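Local coordinates for PDZ domain protein (Parabacteroides distasonis, PDB 4L8N) that is of unknown function but carries N- and C-terminal PDZ domains around a DUF4136 domain and binds magnesium ions, at residues 348-361 with 403-416. Numbering follows the deposited sequence.
Sequences HKMDHSAEEFSSAY and QSSDYLPAFSYLYY
At the apolar centre, Phe357 and Phe411 meet as an edge-to-face pair with ring centroids 5.1 Å apart and planes at 60°. Phe411 turns its edge so that CE2 stands over the middle of the Phe357 ring. Selenomethionine Met350, its chain bent at chi2 (80°), holds SE above the Phe411 face, toward the rim, in a Met-aromatic contact, with CE touching Phe411 CE1 (3.5 Å); Leu110 of helix 107-113 also touches Phe411. Ala410, small enough to fit between, sets CB against Met350 SE and CA against His348 CB. Leu408 forks: CD2 lies over the His352 ring, 3.7 Å from its centroid, CD1 reaches Glu356 O, and CG rests on Ala360 CB. Ala360's lone methyl lets the helix approach Tyr407, CB lying 3.4 Å from Tyr407 O. Farther out, His348 offers a flat face to Pro409 CD and an N-H to Gln403: NE2 donates to OE1 (2.9 Å, 166° at the hydrogen), which lies near the ring plane. Gln403's amide suits both roles, OE1 accepting also from Tyr416 OH on its opposite face, NE2 donating to Ser412 OG. Replacing His348 by alanine would probably cost Gln403 OE1 one of these two donors and open a gap beside Pro409. Glu356 N donates to Ser353 OG and Ser353 N to Glu356 OE2, a capping box starting helix 354-367. Edge strand 348-349 and this helix thus pack against the loop after helix 395-402, probably within the C-terminal PDZ domain.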
ATOM      1  N   HIS A 348     -37.363 -18.423  37.869  1.00 78.19           N
ATOM      2  CA  HIS A 348     -36.705 -19.545  37.202  1.00 78.15           C
ATOM      3  C   HIS A 348     -35.840 -20.374  38.130  1.00 84.22           C
ATOM      4  O   HIS A 348     -34.867 -19.868  38.697  1.00 83.53           O
ATOM      5  CB  HIS A 348     -35.863 -19.061  36.017  1.00 76.85           C
ATOM      6  CG  HIS A 348     -36.602 -18.169  35.078  1.00 78.93           C
ATOM      7  ND1 HIS A 348     -37.675 -18.630  34.339  1.00 81.30           N
ATOM      8  CD2 HIS A 348     -36.383 -16.870  34.773  1.00 79.30           C
ATOM      9  CE1 HIS A 348     -38.089 -17.595  33.627  1.00 79.82           C
ATOM     10  NE2 HIS A 348     -37.336 -16.516  33.848  1.00 79.02           N
ATOM     11  N   LYS A 349     -36.171 -21.679  38.225  1.00 82.65           N
ATOM     12  CA  LYS A 349     -35.447 -22.672  39.024  1.00 83.42           C
ATOM     13  C   LYS A 349     -34.032 -22.858  38.460  1.00 83.64           C
ATOM     14  O   LYS A 349     -33.788 -22.600  37.282  1.00 81.64           O
ATOM     15  CB  LYS A 349     -36.212 -24.018  39.126  1.00 88.94           C
ATOM     16  CG  LYS A 349     -36.753 -24.575  37.806  1.00111.45           C
ATOM     17  CD  LYS A 349     -37.166 -26.033  37.965  1.00128.38           C
ATOM     18  CE  LYS A 349     -37.882 -26.573  36.751  1.00140.96           C
ATOM     19  NZ  LYS A 349     -38.133 -28.035  36.870  1.00151.00           N
HETATM   20  N   MSE A 350     -33.109 -23.294  39.322  1.00 79.72           N
HETATM   21  CA  MSE A 350     -31.680 -23.404  39.047  1.00 78.31           C
HETATM   22  C   MSE A 350     -31.096 -24.857  39.180  1.00 88.42           C
HETATM   23  O   MSE A 350     -29.955 -25.095  38.756  1.00 88.00           O
HETATM   24  CB  MSE A 350     -30.999 -22.466  40.054  1.00 78.30           C
HETATM   25  CG  MSE A 350     -29.604 -22.100  39.718  1.00 82.55           C
HETATM   26 SE   MSE A 350     -29.497 -20.732  38.407  0.75 85.26          SE
HETATM   27  CE  MSE A 350     -27.849 -20.163  38.941  1.00 82.10           C
ATOM     28  N   ASP A 351     -31.876 -25.821  39.741  1.00 89.43           N
ATOM     29  CA  ASP A 351     -31.442 -27.214  39.957  1.00 92.53           C
ATOM     30  C   ASP A 351     -31.367 -28.047  38.628  1.00 96.46           C
ATOM     31  O   ASP A 351     -31.909 -29.156  38.544  1.00 98.28           O
ATOM     32  CB  ASP A 351     -32.346 -27.908  41.011  1.00 96.90           C
ATOM     33  CG  ASP A 351     -33.855 -27.897  40.747  1.00114.93           C
ATOM     34  OD1 ASP A 351     -34.314 -27.087  39.892  1.00114.97           O
ATOM     35  OD2 ASP A 351     -34.585 -28.676  41.419  1.00122.48           O
ATOM     36  N   HIS A 352     -30.629 -27.529  37.623  1.00 90.49           N
ATOM     37  CA  HIS A 352     -30.444 -28.182  36.322  1.00 90.18           C
ATOM     38  C   HIS A 352     -28.971 -28.434  36.035  1.00 94.20           C
ATOM     39  O   HIS A 352     -28.115 -27.748  36.587  1.00 92.09           O
ATOM     40  CB  HIS A 352     -31.040 -27.328  35.190  1.00 88.87           C
ATOM     41  CG  HIS A 352     -32.457 -26.942  35.416  1.00 91.32           C
ATOM     42  ND1 HIS A 352     -33.488 -27.839  35.210  1.00 94.50           N
ATOM     43  CD2 HIS A 352     -32.974 -25.765  35.836  1.00 91.13           C
ATOM     44  CE1 HIS A 352     -34.597 -27.185  35.516  1.00 92.95           C
ATOM     45  NE2 HIS A 352     -34.337 -25.930  35.890  1.00 91.35           N
ATOM     46  N   SER A 353     -28.677 -29.404  35.151  1.00 93.63           N
ATOM     47  CA  SER A 353     -27.308 -29.723  34.736  1.00 94.63           C
ATOM     48  C   SER A 353     -26.825 -28.699  33.722  1.00 97.88           C
ATOM     49  O   SER A 353     -27.632 -27.944  33.179  1.00 96.33           O
ATOM     50  CB  SER A 353     -27.237 -31.128  34.137  1.00100.68           C
ATOM     51  OG  SER A 353     -27.561 -31.151  32.755  1.00110.54           O
ATOM     52  N   ALA A 354     -25.523 -28.711  33.430  1.00 95.25           N
ATOM     53  CA  ALA A 354     -24.921 -27.841  32.433  1.00 93.84           C
ATOM     54  C   ALA A 354     -25.476 -28.146  31.035  1.00 98.92           C
ATOM     55  O   ALA A 354     -25.704 -27.209  30.269  1.00 96.86           O
ATOM     56  CB  ALA A 354     -23.410 -28.003  32.450  1.00 95.16           C
ATOM     57  N   GLU A 355     -25.720 -29.446  30.710  1.00 98.70           N
ATOM     58  CA  GLU A 355     -26.260 -29.831  29.402  1.00 99.22           C
ATOM     59  C   GLU A 355     -27.743 -29.499  29.293  1.00100.58           C
ATOM     60  O   GLU A 355     -28.205 -29.186  28.193  1.00 99.60           O
ATOM     61  CB  GLU A 355     -25.996 -31.300  29.052  1.00103.65           C
ATOM     62  CG  GLU A 355     -24.855 -31.468  28.052  1.00118.06           C
ATOM     63  CD  GLU A 355     -24.909 -30.597  26.804  1.00145.12           C
ATOM     64  OE1 GLU A 355     -25.931 -30.651  26.081  1.00148.61           O
ATOM     65  OE2 GLU A 355     -23.932 -29.852  26.556  1.00136.17           O
ATOM     66  N   GLU A 356     -28.477 -29.522  30.431  1.00 95.52           N
ATOM     67  CA  GLU A 356     -29.888 -29.117  30.488  1.00 93.63           C
ATOM     68  C   GLU A 356     -30.014 -27.634  30.083  1.00 91.97           C
ATOM     69  O   GLU A 356     -30.913 -27.281  29.322  1.00 91.93           O
ATOM     70  CB  GLU A 356     -30.460 -29.323  31.900  1.00 95.33           C
ATOM     71  CG  GLU A 356     -30.882 -30.741  32.234  1.00105.85           C
ATOM     72  CD  GLU A 356     -31.679 -30.822  33.521  1.00119.21           C
ATOM     73  OE1 GLU A 356     -32.911 -30.594  33.477  1.00107.20           O
ATOM     74  OE2 GLU A 356     -31.064 -31.071  34.583  1.00111.57           O
ATOM     75  N   PHE A 357     -29.075 -26.790  30.584  1.00 82.79           N
ATOM     76  CA  PHE A 357     -28.997 -25.347  30.355  1.00 78.17           C
ATOM     77  C   PHE A 357     -28.525 -25.057  28.945  1.00 81.34           C
ATOM     78  O   PHE A 357     -29.126 -24.223  28.265  1.00 78.88           O
ATOM     79  CB  PHE A 357     -28.072 -24.661  31.391  1.00 77.63           C
ATOM     80  CG  PHE A 357     -28.684 -24.307  32.731  1.00 77.58           C
ATOM     81  CD1 PHE A 357     -29.791 -23.462  32.812  1.00 78.32           C
ATOM     82  CD2 PHE A 357     -28.106 -24.746  33.917  1.00 79.69           C
ATOM     83  CE1 PHE A 357     -30.341 -23.108  34.056  1.00 78.36           C
ATOM     84  CE2 PHE A 357     -28.653 -24.387  35.161  1.00 81.77           C
ATOM     85  CZ  PHE A 357     -29.766 -23.569  35.221  1.00 78.30           C
ATOM     86  N   SER A 358     -27.455 -25.749  28.507  1.00 80.08           N
ATOM     87  CA  SER A 358     -26.864 -25.611  27.185  1.00 80.02           C
ATOM     88  C   SER A 358     -27.885 -25.921  26.079  1.00 87.03           C
ATOM     89  O   SER A 358     -28.045 -25.101  25.173  1.00 87.28           O
ATOM     90  CB  SER A 358     -25.640 -26.506  27.048  1.00 84.58           C
ATOM     91  OG  SER A 358     -24.878 -26.137  25.909  1.00 95.55           O
ATOM     92  N   SER A 359     -28.599 -27.062  26.176  1.00 85.34           N
ATOM     93  CA  SER A 359     -29.619 -27.488  25.206  1.00 86.30           C
ATOM     94  C   SER A 359     -30.809 -26.516  25.154  1.00 86.55           C
ATOM     95  O   SER A 359     -31.225 -26.122  24.060  1.00 85.68           O
ATOM     96  CB  SER A 359     -30.120 -28.892  25.539  1.00 93.01           C
ATOM     97  OG  SER A 359     -29.037 -29.806  25.543  1.00105.42           O
ATOM     98  N   ALA A 360     -31.340 -26.134  26.339  1.00 80.39           N
ATOM     99  CA  ALA A 360     -32.460 -25.206  26.508  1.00 78.24           C
ATOM    100  C   ALA A 360     -32.167 -23.836  25.856  1.00 81.30           C
ATOM    101  O   ALA A 360     -33.063 -23.254  25.239  1.00 81.30           O
ATOM    102  CB  ALA A 360     -32.768 -25.040  27.986  1.00 77.94           C
ATOM    103  N   TYR A 361     -30.904 -23.370  25.941  1.00 76.24           N
ATOM    104  CA  TYR A 361     -30.422 -22.114  25.363  1.00 74.67           C
ATOM    105  C   TYR A 361     -30.361 -22.209  23.832  1.00 81.03           C
ATOM    106  O   TYR A 361     -30.800 -21.282  23.144  1.00 79.96           O
ATOM    107  CB  TYR A 361     -29.038 -21.756  25.950  1.00 74.14           C
ATOM    108  CG  TYR A 361     -28.412 -20.498  25.389  1.00 73.65           C
ATOM    109  CD1 TYR A 361     -28.994 -19.250  25.600  1.00 74.60           C
ATOM    110  CD2 TYR A 361     -27.214 -20.548  24.685  1.00 73.91           C
ATOM    111  CE1 TYR A 361     -28.398 -18.084  25.119  1.00 73.73           C
ATOM    112  CE2 TYR A 361     -26.613 -19.391  24.195  1.00 73.21           C
ATOM    113  CZ  TYR A 361     -27.210 -18.161  24.414  1.00 78.69           C
ATOM    114  OH  TYR A 361     -26.639 -17.018  23.916  1.00 76.75           O
ATOM    115  N   GLN A 403     -38.170 -15.736  28.323  1.00 60.23           N
ATOM    116  CA  GLN A 403     -38.586 -16.050  29.684  1.00 60.47           C
ATOM    117  C   GLN A 403     -39.412 -17.336  29.779  1.00 70.73           C
ATOM    118  O   GLN A 403     -39.946 -17.645  30.848  1.00 70.23           O
ATOM    119  CB  GLN A 403     -39.345 -14.853  30.297  1.00 60.12           C
ATOM    120  CG  GLN A 403     -38.486 -13.577  30.438  1.00 64.50           C
ATOM    121  CD  GLN A 403     -37.211 -13.785  31.240  1.00 70.98           C
ATOM    122  OE1 GLN A 403     -37.240 -13.985  32.444  1.00 67.41           O
ATOM    123  NE2 GLN A 403     -36.068 -13.778  30.586  1.00 61.99           N
ATOM    124  N   SER A 404     -39.462 -18.117  28.680  1.00 72.30           N
ATOM    125  CA  SER A 404     -40.172 -19.397  28.640  1.00 75.00           C
ATOM    126  C   SER A 404     -39.363 -20.435  29.389  1.00 81.09           C
ATOM    127  O   SER A 404     -38.197 -20.662  29.057  1.00 81.10           O
ATOM    128  CB  SER A 404     -40.411 -19.846  27.201  1.00 80.49           C
ATOM    129  OG  SER A 404     -40.870 -18.783  26.385  1.00 91.85           O
ATOM    130  N   SER A 405     -39.984 -21.058  30.399  1.00 80.02           N
ATOM    131  CA  SER A 405     -39.394 -22.077  31.274  1.00 81.55           C
ATOM    132  C   SER A 405     -38.730 -23.219  30.498  1.00 88.30           C
ATOM    133  O   SER A 405     -37.757 -23.791  31.003  1.00 88.95           O
ATOM    134  CB  SER A 405     -40.442 -22.627  32.232  1.00 85.83           C
ATOM    135  OG  SER A 405     -40.665 -21.680  33.264  1.00 94.71           O
ATOM    136  N   ASP A 406     -39.201 -23.490  29.253  1.00 85.74           N
ATOM    137  CA  ASP A 406     -38.646 -24.500  28.347  1.00 87.25           C
ATOM    138  C   ASP A 406     -37.183 -24.166  27.975  1.00 89.28           C
ATOM    139  O   ASP A 406     -36.391 -25.084  27.726  1.00 90.37           O
ATOM    140  CB  ASP A 406     -39.520 -24.626  27.071  1.00 90.56           C
ATOM    141  CG  ASP A 406     -38.995 -25.558  25.972  1.00105.19           C
ATOM    142  OD1 ASP A 406     -38.446 -26.638  26.310  1.00107.19           O
ATOM    143  OD2 ASP A 406     -39.170 -25.226  24.777  1.00111.79           O
ATOM    144  N   TYR A 407     -36.816 -22.867  27.957  1.00 82.53           N
ATOM    145  CA  TYR A 407     -35.451 -22.478  27.592  1.00 80.43           C
ATOM    146  C   TYR A 407     -34.549 -22.258  28.829  1.00 82.15           C
ATOM    147  O   TYR A 407     -33.412 -21.815  28.661  1.00 81.75           O
ATOM    148  CB  TYR A 407     -35.447 -21.239  26.677  1.00 79.75           C
ATOM    149  CG  TYR A 407     -36.397 -21.309  25.496  1.00 82.18           C
ATOM    150  CD1 TYR A 407     -36.380 -22.393  24.622  1.00 85.73           C
ATOM    151  CD2 TYR A 407     -37.275 -20.268  25.224  1.00 82.25           C
ATOM    152  CE1 TYR A 407     -37.249 -22.456  23.532  1.00 88.10           C
ATOM    153  CE2 TYR A 407     -38.146 -20.316  24.138  1.00 84.08           C
ATOM    154  CZ  TYR A 407     -38.128 -21.408  23.286  1.00 93.75           C
ATOM    155  OH  TYR A 407     -38.995 -21.435  22.211  1.00 92.72           O
ATOM    156  N   LEU A 408     -35.008 -22.663  30.046  1.00 77.11           N
ATOM    157  CA  LEU A 408     -34.271 -22.532  31.322  1.00 75.31           C
ATOM    158  C   LEU A 408     -33.542 -21.158  31.369  1.00 74.73           C
ATOM    159  O   LEU A 408     -32.322 -21.065  31.169  1.00 71.55           O
ATOM    160  CB  LEU A 408     -33.307 -23.721  31.562  1.00 76.63           C
ATOM    161  CG  LEU A 408     -33.914 -25.149  31.475  1.00 83.19           C
ATOM    162  CD1 LEU A 408     -32.856 -26.189  31.668  1.00 84.77           C
ATOM    163  CD2 LEU A 408     -35.062 -25.361  32.463  1.00 83.99           C
ATOM    164  N   PRO A 409     -34.333 -20.071  31.565  1.00 70.23           N
ATOM    165  CA  PRO A 409     -33.769 -18.718  31.490  1.00 68.52           C
ATOM    166  C   PRO A 409     -33.240 -18.151  32.819  1.00 72.01           C
ATOM    167  O   PRO A 409     -33.213 -16.929  32.981  1.00 71.40           O
ATOM    168  CB  PRO A 409     -34.974 -17.891  31.010  1.00 69.66           C
ATOM    169  CG  PRO A 409     -36.155 -18.868  30.883  1.00 74.43           C
ATOM    170  CD  PRO A 409     -35.795 -20.001  31.749  1.00 71.06           C
ATOM    171  N   ALA A 410     -32.809 -19.011  33.756  1.00 67.49           N
ATOM    172  CA  ALA A 410     -32.306 -18.586  35.059  1.00 66.37           C
ATOM    173  C   ALA A 410     -31.171 -17.561  34.956  1.00 68.85           C
ATOM    174  O   ALA A 410     -31.188 -16.563  35.688  1.00 68.41           O
ATOM    175  CB  ALA A 410     -31.837 -19.792  35.844  1.00 68.64           C
ATOM    176  N   PHE A 411     -30.226 -17.767  34.009  1.00 63.41           N
ATOM    177  CA  PHE A 411     -29.093 -16.874  33.848  1.00 60.62           C
ATOM    178  C   PHE A 411     -29.428 -15.630  33.023  1.00 60.51           C
ATOM    179  O   PHE A 411     -28.598 -14.723  32.954  1.00 60.04           O
ATOM    180  CB  PHE A 411     -27.898 -17.621  33.258  1.00 63.17           C
ATOM    181  CG  PHE A 411     -27.297 -18.667  34.176  1.00 66.92           C
ATOM    182  CD1 PHE A 411     -26.543 -18.296  35.289  1.00 69.74           C
ATOM    183  CD2 PHE A 411     -27.451 -20.024  33.907  1.00 71.26           C
ATOM    184  CE1 PHE A 411     -25.985 -19.262  36.131  1.00 71.65           C
ATOM    185  CE2 PHE A 411     -26.869 -20.992  34.741  1.00 74.71           C
ATOM    186  CZ  PHE A 411     -26.141 -20.601  35.845  1.00 72.32           C
ATOM    187  N   SER A 412     -30.644 -15.521  32.487  1.00 55.74           N
ATOM    188  CA  SER A 412     -31.044 -14.330  31.701  1.00 54.24           C
ATOM    189  C   SER A 412     -31.027 -13.026  32.552  1.00 57.01           C
ATOM    190  O   SER A 412     -31.085 -11.942  31.982  1.00 57.16           O
ATOM    191  CB  SER A 412     -32.418 -14.521  31.046  1.00 54.31           C
ATOM    192  OG  SER A 412     -33.457 -14.506  32.014  1.00 54.57           O
ATOM    193  N   TYR A 413     -30.926 -13.140  33.891  1.00 53.34           N
ATOM    194  CA  TYR A 413     -30.837 -12.025  34.847  1.00 52.55           C
ATOM    195  C   TYR A 413     -29.604 -11.152  34.519  1.00 57.29           C
ATOM    196  O   TYR A 413     -29.603  -9.950  34.780  1.00 57.43           O
ATOM    197  CB  TYR A 413     -30.788 -12.552  36.310  1.00 54.24           C
ATOM    198  CG  TYR A 413     -29.419 -12.999  36.801  1.00 55.64           C
ATOM    199  CD1 TYR A 413     -28.536 -12.094  37.390  1.00 56.48           C
ATOM    200  CD2 TYR A 413     -29.015 -14.329  36.694  1.00 57.12           C
ATOM    201  CE1 TYR A 413     -27.269 -12.493  37.821  1.00 56.71           C
ATOM    202  CE2 TYR A 413     -27.750 -14.740  37.122  1.00 58.08           C
ATOM    203  CZ  TYR A 413     -26.884 -13.819  37.693  1.00 61.61           C
ATOM    204  OH  TYR A 413     -25.653 -14.219  38.142  1.00 58.71           O
ATOM    205  N   LEU A 414     -28.565 -11.773  33.936  1.00 52.95           N
ATOM    206  CA  LEU A 414     -27.348 -11.105  33.501  1.00 51.74           C
ATOM    207  C   LEU A 414     -27.658 -10.001  32.511  1.00 53.72           C
ATOM    208  O   LEU A 414     -26.881  -9.042  32.421  1.00 52.45           O
ATOM    209  CB  LEU A 414     -26.377 -12.117  32.868  1.00 52.04           C
ATOM    210  CG  LEU A 414     -25.753 -13.132  33.844  1.00 57.08           C
ATOM    211  CD1 LEU A 414     -25.243 -14.334  33.101  1.00 58.29           C
ATOM    212  CD2 LEU A 414     -24.672 -12.501  34.717  1.00 53.62           C
ATOM    213  N   TYR A 415     -28.815 -10.109  31.792  1.00 48.74           N
ATOM    214  CA  TYR A 415     -29.218  -9.114  30.799  1.00 47.08           C
ATOM    215  C   TYR A 415     -30.583  -8.485  31.135  1.00 50.81           C
ATOM    216  O   TYR A 415     -31.258  -7.979  30.248  1.00 49.11           O
ATOM    217  CB  TYR A 415     -29.199  -9.737  29.387  1.00 47.93           C
ATOM    218  CG  TYR A 415     -27.802 -10.087  28.914  1.00 49.31           C
ATOM    219  CD1 TYR A 415     -26.856  -9.093  28.672  1.00 50.78           C
ATOM    220  CD2 TYR A 415     -27.391 -11.418  28.802  1.00 49.68           C
ATOM    221  CE1 TYR A 415     -25.559  -9.409  28.261  1.00 49.47           C
ATOM    222  CE2 TYR A 415     -26.092 -11.746  28.406  1.00 49.22           C
ATOM    223  CZ  TYR A 415     -25.189 -10.736  28.111  1.00 55.16           C
ATOM    224  OH  TYR A 415     -23.919 -11.022  27.677  1.00 56.79           O
ATOM    225  N   TYR A 416     -30.934  -8.417  32.429  1.00 51.29           N
ATOM    226  CA  TYR A 416     -32.212  -7.862  32.882  1.00 52.72           C
ATOM    227  C   TYR A 416     -32.355  -6.349  32.704  1.00 58.42           C
ATOM    228  O   TYR A 416     -33.460  -5.829  32.892  1.00 60.81           O
ATOM    229  CB  TYR A 416     -32.491  -8.247  34.328  1.00 54.95           C
ATOM    230  CG  TYR A 416     -33.541  -9.319  34.397  1.00 59.23           C
ATOM    231  CD1 TYR A 416     -33.545 -10.378  33.485  1.00 61.91           C
ATOM    232  CD2 TYR A 416     -34.591  -9.235  35.304  1.00 61.75           C
ATOM    233  CE1 TYR A 416     -34.550 -11.341  33.496  1.00 65.44           C
ATOM    234  CE2 TYR A 416     -35.629 -10.172  35.298  1.00 64.42           C
ATOM    235  CZ  TYR A 416     -35.582 -11.246  34.419  1.00 76.24           C
ATOM    236  OH  TYR A 416     -36.558 -12.208  34.448  1.00 84.00           O
TER
HETATM  237  O   HOH W   1     -34.518 -21.760  34.641  1.00 65.76           O
HETATM  238  O   HOH W   2     -30.230 -21.970  29.575  1.00 65.42           O